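Local structure of toll-like receptor 6, Variable lymphocyte receptor B (Mus musculus, 3A79) at residues S300-K305 with E330-M335; Y181-G186 with L208-V213; S443-L448 with K467-L472. The protein probably senses diacylated bacterial lipopeptides together with Toll-like receptor 2, and is here the receptor's extracellular leucine-rich repeat region fused to a hagfish variable lymphocyte receptor part. One frame throughout, in Å; residues are numbered along the deposited sequence.

In the fold
All three contacts lie in the Toll-like receptor 6 part of the fusion. Each joins neighbouring turns of the same leucine-rich repeat solenoid, whose parallel strands follow one another in chain order. They come in series along the chain: contact 2 first, then contact 1, then contact 3. The centres of contacts 1 and 2 are about 33 Å apart, and those of contacts 1 and 3 are about 39 Å apart. Contacts 2 and 3 lie on opposite sides of the chain's centre, about 65 Å apart between their centres. None touches another. Contact 1 is near a glycan: the Lys305 side chain is about 5 Å from an attached N-acetylglucosamine.

Contact 1 of 3, residues S300-K305 with E330-M335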
# COMPACT_ATOMS: atom_id res chain seq x y z
N SER B 300 26.84 7.50 -23.29
CA SER B 300 27.04 7.93 -24.66
C SER B 300 26.30 6.98 -25.58
O SER B 300 25.75 5.99 -25.12
CB SER B 300 28.53 7.90 -25.01
OG SER B 300 29.32 8.35 -23.92
N GLU B 301 26.30 7.30 -26.87
CA GLU B 301 25.75 6.42 -27.88
C GLU B 301 25.98 4.97 -27.49
O GLU B 301 27.11 4.59 -27.16
CB GLU B 301 26.42 6.70 -29.23
CG GLU B 301 27.96 6.66 -29.19
CD GLU B 301 28.60 8.04 -29.05
OE1 GLU B 301 28.00 8.94 -28.41
OE2 GLU B 301 29.72 8.23 -29.57
N THR B 302 24.92 4.17 -27.52
CA THR B 302 25.02 2.77 -27.11
C THR B 302 24.18 1.87 -28.00
O THR B 302 23.24 2.32 -28.63
CB THR B 302 24.55 2.58 -25.66
OG1 THR B 302 24.49 1.18 -25.34
CG2 THR B 302 23.17 3.18 -25.47
N ALA B 303 24.54 0.59 -28.05
CA ALA B 303 23.74 -0.38 -28.79
C ALA B 303 22.52 -0.83 -27.98
O ALA B 303 21.53 -1.32 -28.54
CB ALA B 303 24.60 -1.56 -29.19
N LEU B 304 22.60 -0.65 -26.66
CA LEU B 304 21.54 -1.05 -25.75
C LEU B 304 20.15 -0.58 -26.15
O LEU B 304 19.89 0.61 -26.30
CB LEU B 304 21.82 -0.53 -24.34
CG LEU B 304 22.39 -1.53 -23.34
CD1 LEU B 304 22.09 -1.05 -21.94
CD2 LEU B 304 21.80 -2.90 -23.55
N LYS B 305 19.25 -1.54 -26.31
CA LYS B 305 17.85 -1.22 -26.50
C LYS B 305 17.10 -1.36 -25.17
O LYS B 305 16.13 -0.64 -24.93
CB LYS B 305 17.24 -2.14 -27.56
CG LYS B 305 15.76 -1.94 -27.82
CD LYS B 305 15.32 -2.72 -29.06
CE LYS B 305 13.80 -2.75 -29.23
NZ LYS B 305 13.43 -3.64 -30.37
N GLU B 330 18.92 8.77 -15.93
CA GLU B 330 19.70 9.38 -17.00
C GLU B 330 20.19 8.40 -18.07
O GLU B 330 21.15 8.69 -18.78
CB GLU B 330 20.93 10.13 -16.44
CG GLU B 330 20.70 10.92 -15.16
CD GLU B 330 21.87 11.86 -14.85
OE1 GLU B 330 22.28 11.99 -13.67
OE2 GLU B 330 22.38 12.47 -15.81
N MET B 331 19.56 7.23 -18.19
CA MET B 331 19.97 6.25 -19.21
C MET B 331 19.34 6.60 -20.54
O MET B 331 18.18 7.02 -20.60
CB MET B 331 19.60 4.82 -18.81
CG MET B 331 20.47 4.22 -17.72
SD MET B 331 20.05 2.52 -17.29
CE MET B 331 21.59 2.07 -16.49
N ASN B 332 20.11 6.41 -21.61
CA ASN B 332 19.66 6.76 -22.96
C ASN B 332 19.30 5.56 -23.81
O ASN B 332 19.74 5.43 -24.96
CB ASN B 332 20.68 7.65 -23.68
CG ASN B 332 22.02 6.95 -23.88
OD1 ASN B 332 22.33 5.98 -23.19
ND2 ASN B 332 22.82 7.46 -24.81
N ILE B 333 18.48 4.68 -23.25
CA ILE B 333 17.97 3.52 -23.95
C ILE B 333 16.47 3.68 -24.17
O ILE B 333 15.87 4.60 -23.62
CB ILE B 333 18.28 2.25 -23.16
CG1 ILE B 333 17.68 2.37 -21.75
CG2 ILE B 333 19.78 2.04 -23.08
CD1 ILE B 333 18.39 1.51 -20.72
N LYS B 334 15.86 2.80 -24.97
CA LYS B 334 14.43 2.87 -25.23
C LYS B 334 13.57 2.17 -24.18
O LYS B 334 12.47 2.62 -23.88
CB LYS B 334 14.09 2.33 -26.63
CG LYS B 334 14.24 3.40 -27.72
CD LYS B 334 13.99 2.86 -29.13
CE LYS B 334 14.68 3.76 -30.16
NZ LYS B 334 14.88 3.11 -31.50
N MET B 335 14.08 1.08 -23.61
CA MET B 335 13.30 0.34 -22.62
C MET B 335 14.02 0.08 -21.31
O MET B 335 15.12 -0.48 -21.30
CB MET B 335 12.84 -0.98 -23.22
CG MET B 335 12.22 -0.86 -24.58
SD MET B 335 12.14 -2.48 -25.33
CE MET B 335 11.06 -3.29 -24.14
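Thr302 and Asn332 meet near one end of this contact, in the Toll-like receptor 6 part of the chain. The methyl CG2 of Thr302 approaches the amide oxygen OD1 of Asn332 at 3.7 Å, the two side chains lying obliquely across each other. OG1 of Thr302 stands anti to its own backbone N (chi1 173°) and accepts from the backbone two residues further on, Leu304 N, at 2.9 Å. This forms an ST turn. OG1 is also hydrogen-bonded to Trp274 O. An alanine here would probably leave Leu304 N and Trp274 O without this partner and open a gap beside Asn332 OD1.

The Asn332 side chain is tethered at both polar atoms. CG sits between the backbone N and the carbonyl carbon (chi1 62°), and from there the amide reaches Ser300 O. ND2 makes a straight but weak hydrogen bond to that oxygen, 3.3 Å long. OD1 is hydrogen-bonded to Trp274 NE1, so the indole ring and the Ser300 carbonyl together hold the amide in its rotation.

Next along, Leu304 and Ile333 lie side by side and point the same way. CB of Leu304 packs on CG2 of Ile333 at 3.5 Å. At the far end, Lys305 O accepts from Met335 N at 3.0 Å, and more weakly from Lys334 N. The extended Lys305 chain runs past Met335, with CE 4.2 Å from SD. Its NZ has a weak hydrogen bond to Tyr280 OH.

The loop 300-305 leads into strand 306-314. The partner segment follows helix 321-329 and leads into strand 335-339. Leu304 also packs on Leu281 of strand 278-288, while Ile333 rests on Leu307 of strand 306-314. The contact therefore joins successive turns just where their parallel strands begin.

Contact 2 of 3, residues Y181-G186 with L208-V213; sequences YHIKGG and LFSVQV
Tyr181 OH accepts a hydrogen bond from the backbone of Gln212. Gln212 N points its hydrogen at Tyr181 OH over 3.1 Å, and the bond is nearly straight at 168°. This is the hydrogen bond that joins the two segments. In the phenol side chain CG is anti to the backbone N (chi1 163°), and the ring beyond it reaches the 208-213 loop.

Beside this bond, Ser210 O lies in the plane of the ring at its edge. It is 3.4 Å from Tyr181 CE2. The carbonyl thus meets a ring carbon rather than the ring face.

The apolar contacts are made by two valines. Val211 CG2 is 4.0 Å from Tyr181 CE2, and Val213 CG2 is 3.8 Å from Tyr181 CE1. The two methyls lie on the same side of the ring plane, and both valines cross the tyrosine obliquely. Glu189 touches both Tyr181 and Val213, and Val211 also packs on Phe241 of helix 235-246.

A further van der Waals patch, beside the first, pairs Ile183 with Gln212. Their side chains cross at about a right angle. Ile183 CD1 rests on the extended glutamine chain, 3.5 Å from Gln212 CB and close to its amide group. CG1 of Ile183 also comes near Ser210 O.

The two loops follow strands 171-178 and 198-203, which are neighbours in the parallel series. Such stacking of one loop on the next is characteristic of a leucine-rich repeat solenoid. Here it belongs to the Toll-like receptor 6 part, with a buried tyrosine tying one turn to the backbone of the following one.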
# COMPACT_ATOMS: atom_id res chain seq x y z
N TYR B 181 36.55 -25.09 -10.54
CA TYR B 181 37.71 -24.32 -10.99
C TYR B 181 38.38 -23.43 -9.94
O TYR B 181 37.73 -22.62 -9.30
CB TYR B 181 37.33 -23.47 -12.21
CG TYR B 181 38.29 -22.35 -12.52
CD1 TYR B 181 39.20 -22.46 -13.56
CD2 TYR B 181 38.28 -21.17 -11.78
CE1 TYR B 181 40.08 -21.43 -13.86
CE2 TYR B 181 39.17 -20.14 -12.06
CZ TYR B 181 40.06 -20.27 -13.11
OH TYR B 181 40.94 -19.26 -13.40
N HIS B 182 39.69 -23.58 -9.81
CA HIS B 182 40.49 -22.73 -8.94
C HIS B 182 41.53 -22.07 -9.82
O HIS B 182 41.81 -22.57 -10.91
CB HIS B 182 41.14 -23.56 -7.83
CG HIS B 182 40.17 -24.47 -7.11
ND1 HIS B 182 39.30 -24.02 -6.14
CD2 HIS B 182 39.93 -25.79 -7.24
CE1 HIS B 182 38.57 -25.03 -5.70
NE2 HIS B 182 38.93 -26.12 -6.35
N ILE B 183 42.07 -20.93 -9.38
CA ILE B 183 43.13 -20.22 -10.10
C ILE B 183 44.41 -21.03 -10.03
O ILE B 183 44.63 -21.76 -9.06
CB ILE B 183 43.44 -18.85 -9.46
CG1 ILE B 183 42.39 -17.81 -9.84
CG2 ILE B 183 44.79 -18.35 -9.90
CD1 ILE B 183 42.43 -17.43 -11.30
N LYS B 184 45.27 -20.92 -11.04
CA LYS B 184 46.56 -21.60 -11.00
C LYS B 184 47.78 -20.69 -11.19
O LYS B 184 47.77 -19.52 -10.80
CB LYS B 184 46.60 -22.80 -11.95
CG LYS B 184 46.14 -24.11 -11.31
CD LYS B 184 46.94 -24.44 -10.03
CE LYS B 184 48.44 -24.62 -10.30
NZ LYS B 184 49.22 -24.94 -9.06
N GLY B 185 48.83 -21.24 -11.80
CA GLY B 185 50.12 -20.57 -11.89
C GLY B 185 50.21 -19.33 -12.75
O GLY B 185 51.23 -19.09 -13.40
N GLY B 186 49.14 -18.53 -12.77
CA GLY B 186 49.14 -17.26 -13.48
C GLY B 186 49.18 -17.37 -14.99
O GLY B 186 48.74 -16.46 -15.69
N LEU B 208 34.03 -15.19 -3.94
CA LEU B 208 34.27 -14.09 -4.83
C LEU B 208 34.54 -14.69 -6.20
O LEU B 208 35.15 -15.75 -6.31
CB LEU B 208 35.44 -13.27 -4.31
CG LEU B 208 35.05 -12.55 -3.02
CD1 LEU B 208 36.21 -11.77 -2.41
CD2 LEU B 208 33.87 -11.62 -3.32
N PHE B 209 34.02 -14.04 -7.24
CA PHE B 209 34.22 -14.49 -8.61
C PHE B 209 35.69 -14.37 -8.93
O PHE B 209 36.27 -13.29 -8.81
CB PHE B 209 33.41 -13.61 -9.57
CG PHE B 209 33.81 -13.76 -11.01
CD1 PHE B 209 33.16 -14.68 -11.83
CD2 PHE B 209 34.82 -12.98 -11.55
CE1 PHE B 209 33.53 -14.81 -13.16
CE2 PHE B 209 35.19 -13.11 -12.87
CZ PHE B 209 34.54 -14.03 -13.68
N SER B 210 36.31 -15.48 -9.34
CA SER B 210 37.76 -15.44 -9.55
C SER B 210 38.20 -16.20 -10.79
O SER B 210 39.10 -17.01 -10.72
CB SER B 210 38.51 -15.94 -8.32
OG SER B 210 38.46 -17.35 -8.23
N VAL B 211 37.56 -15.94 -11.92
CA VAL B 211 37.98 -16.63 -13.13
C VAL B 211 38.93 -15.79 -13.99
O VAL B 211 38.66 -14.63 -14.31
CB VAL B 211 36.78 -17.11 -13.95
CG1 VAL B 211 37.26 -17.85 -15.17
CG2 VAL B 211 35.95 -18.01 -13.11
N GLN B 212 40.06 -16.41 -14.34
CA GLN B 212 41.08 -15.78 -15.16
C GLN B 212 41.22 -16.43 -16.54
O GLN B 212 42.11 -16.08 -17.30
CB GLN B 212 42.43 -15.82 -14.44
CG GLN B 212 42.66 -14.68 -13.44
CD GLN B 212 43.97 -14.83 -12.69
OE1 GLN B 212 44.01 -14.72 -11.47
NE2 GLN B 212 45.06 -15.08 -13.42
N VAL B 213 40.36 -17.38 -16.86
CA VAL B 213 40.35 -18.00 -18.18
C VAL B 213 40.00 -16.99 -19.27
O VAL B 213 39.00 -16.27 -19.17
CB VAL B 213 39.32 -19.16 -18.23
CG1 VAL B 213 38.99 -19.53 -19.67
CG2 VAL B 213 39.84 -20.38 -17.47

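Contact 3 of 3, residues S443-L448 with K467-L472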
# COMPACT_ATOMS: atom_id res chain seq x y z
N SER B 443 -16.73 7.78 -9.05
CA SER B 443 -16.33 9.10 -9.51
C SER B 443 -15.22 8.98 -10.53
O SER B 443 -14.84 9.95 -11.18
CB SER B 443 -15.83 9.94 -8.34
OG SER B 443 -14.85 9.23 -7.62
N VAL B 444 -14.70 7.76 -10.64
CA VAL B 444 -13.65 7.42 -11.59
C VAL B 444 -14.08 7.73 -13.03
O VAL B 444 -13.24 7.84 -13.92
CB VAL B 444 -13.29 5.94 -11.45
CG1 VAL B 444 -14.33 5.08 -12.14
CG2 VAL B 444 -11.90 5.67 -12.01
N PHE B 445 -15.38 7.89 -13.25
CA PHE B 445 -15.88 8.21 -14.59
C PHE B 445 -15.98 9.72 -14.85
O PHE B 445 -16.26 10.14 -15.97
CB PHE B 445 -17.22 7.52 -14.85
CG PHE B 445 -17.14 6.02 -14.87
CD1 PHE B 445 -17.29 5.29 -13.69
CD2 PHE B 445 -16.92 5.34 -16.06
CE1 PHE B 445 -17.21 3.91 -13.70
CE2 PHE B 445 -16.85 3.95 -16.09
CZ PHE B 445 -17.00 3.23 -14.90
N ARG B 446 -15.76 10.52 -13.80
CA ARG B 446 -15.71 11.97 -13.92
C ARG B 446 -14.42 12.40 -14.62
O ARG B 446 -14.33 13.51 -15.16
CB ARG B 446 -15.73 12.62 -12.54
CG ARG B 446 -17.11 12.85 -11.95
CD ARG B 446 -17.04 13.62 -10.64
NE ARG B 446 -18.37 14.04 -10.18
CZ ARG B 446 -19.11 13.37 -9.30
NH1 ARG B 446 -18.66 12.23 -8.78
NH2 ARG B 446 -20.30 13.83 -8.95
N CYS B 447 -13.44 11.50 -14.62
CA CYS B 447 -12.09 11.82 -15.04
C CYS B 447 -11.44 10.65 -15.78
O CYS B 447 -10.80 9.80 -15.17
CB CYS B 447 -11.26 12.20 -13.81
SG CYS B 447 -9.62 12.92 -14.10
N LEU B 448 -11.60 10.61 -17.10
CA LEU B 448 -10.98 9.57 -17.91
C LEU B 448 -10.45 10.13 -19.22
O LEU B 448 -11.07 11.02 -19.81
CB LEU B 448 -11.97 8.44 -18.20
CG LEU B 448 -12.49 7.60 -17.03
CD1 LEU B 448 -13.89 7.08 -17.35
CD2 LEU B 448 -11.55 6.45 -16.66
N LYS B 467 -23.29 10.48 -14.39
CA LYS B 467 -23.83 10.72 -15.73
C LYS B 467 -22.75 11.24 -16.68
O LYS B 467 -23.01 12.10 -17.53
CB LYS B 467 -24.99 11.72 -15.66
CG LYS B 467 -24.73 12.94 -14.77
CD LYS B 467 -24.81 12.57 -13.28
CE LYS B 467 -24.34 13.71 -12.39
NZ LYS B 467 -24.06 13.22 -11.01
N ASP B 468 -21.53 10.72 -16.53
CA ASP B 468 -20.39 11.11 -17.35
C ASP B 468 -19.86 9.95 -18.17
O ASP B 468 -18.79 10.05 -18.78
CB ASP B 468 -19.27 11.67 -16.47
CG ASP B 468 -19.46 13.13 -16.13
OD1 ASP B 468 -20.17 13.83 -16.89
OD2 ASP B 468 -18.89 13.59 -15.11
N VAL B 469 -20.60 8.84 -18.20
CA VAL B 469 -20.16 7.63 -18.91
C VAL B 469 -20.42 7.73 -20.41
O VAL B 469 -20.03 6.85 -21.18
CB VAL B 469 -20.86 6.36 -18.36
CG1 VAL B 469 -19.98 5.13 -18.60
CG2 VAL B 469 -21.18 6.51 -16.87
N THR B 470 -21.07 8.81 -20.83
CA THR B 470 -21.37 9.03 -22.24
C THR B 470 -20.66 10.26 -22.81
O THR B 470 -20.80 10.57 -24.00
CB THR B 470 -22.89 9.14 -22.49
OG1 THR B 470 -23.46 10.10 -21.58
CG2 THR B 470 -23.57 7.79 -22.27
N HIS B 471 -19.90 10.96 -21.97
CA HIS B 471 -19.08 12.09 -22.41
C HIS B 471 -17.69 11.57 -22.78
O HIS B 471 -16.73 12.34 -22.90
CB HIS B 471 -18.99 13.16 -21.32
CG HIS B 471 -20.32 13.74 -20.92
ND1 HIS B 471 -21.02 13.32 -19.81
CD2 HIS B 471 -21.08 14.71 -21.49
CE1 HIS B 471 -22.14 14.00 -19.71
NE2 HIS B 471 -22.21 14.85 -20.72
N LEU B 472 -17.60 10.26 -22.95
CA LEU B 472 -16.34 9.57 -23.22
C LEU B 472 -16.63 8.38 -24.14
O LEU B 472 -16.63 7.22 -23.71
CB LEU B 472 -15.71 9.13 -21.90
CG LEU B 472 -15.51 10.33 -20.96
CD1 LEU B 472 -15.46 9.94 -19.49
CD2 LEU B 472 -14.28 11.16 -21.37
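Leu448 and Leu472 form part of the close-packed side of this contact. Their side chains cross at about a right angle, with the two CD1 methyls 3.9 Å apart. Leu472 CD2 lies 3.6 Å from Leu448 O, and its CD1 also packs against Phe445 O. CB of Asp468 touches that same carbonyl oxygen, at 3.4 Å. The Phe445 ring comes obliquely to Val469, CD2 to CG1 at 4.0 Å. Phe445 and Leu448 are both buried.

The other side is looser and charged. The extended Arg446 chain passes Asp468, its CG 3.7 Å from OD2. Their flat groups are turned 87° from each other, and NE stays 5.0 Å from OD2, too far for a salt bridge. Beyond it, Arg446 NH2 lies 4.3 Å from Lys467 NZ. These like charges probably repel, though both residues are exposed and water is likely to screen them.

Phe445 itself belongs to a 3-10 segment that starts before Ser443, and Cys447 is held by its disulfide to Cys424. The two segments follow strands 432-434 and 454-456, adjacent in the parallel series. Hydrophobic side chains stacked between successive connecting loops are characteristic of the leucine-rich repeat solenoid, here still within the Toll-like receptor 6 part.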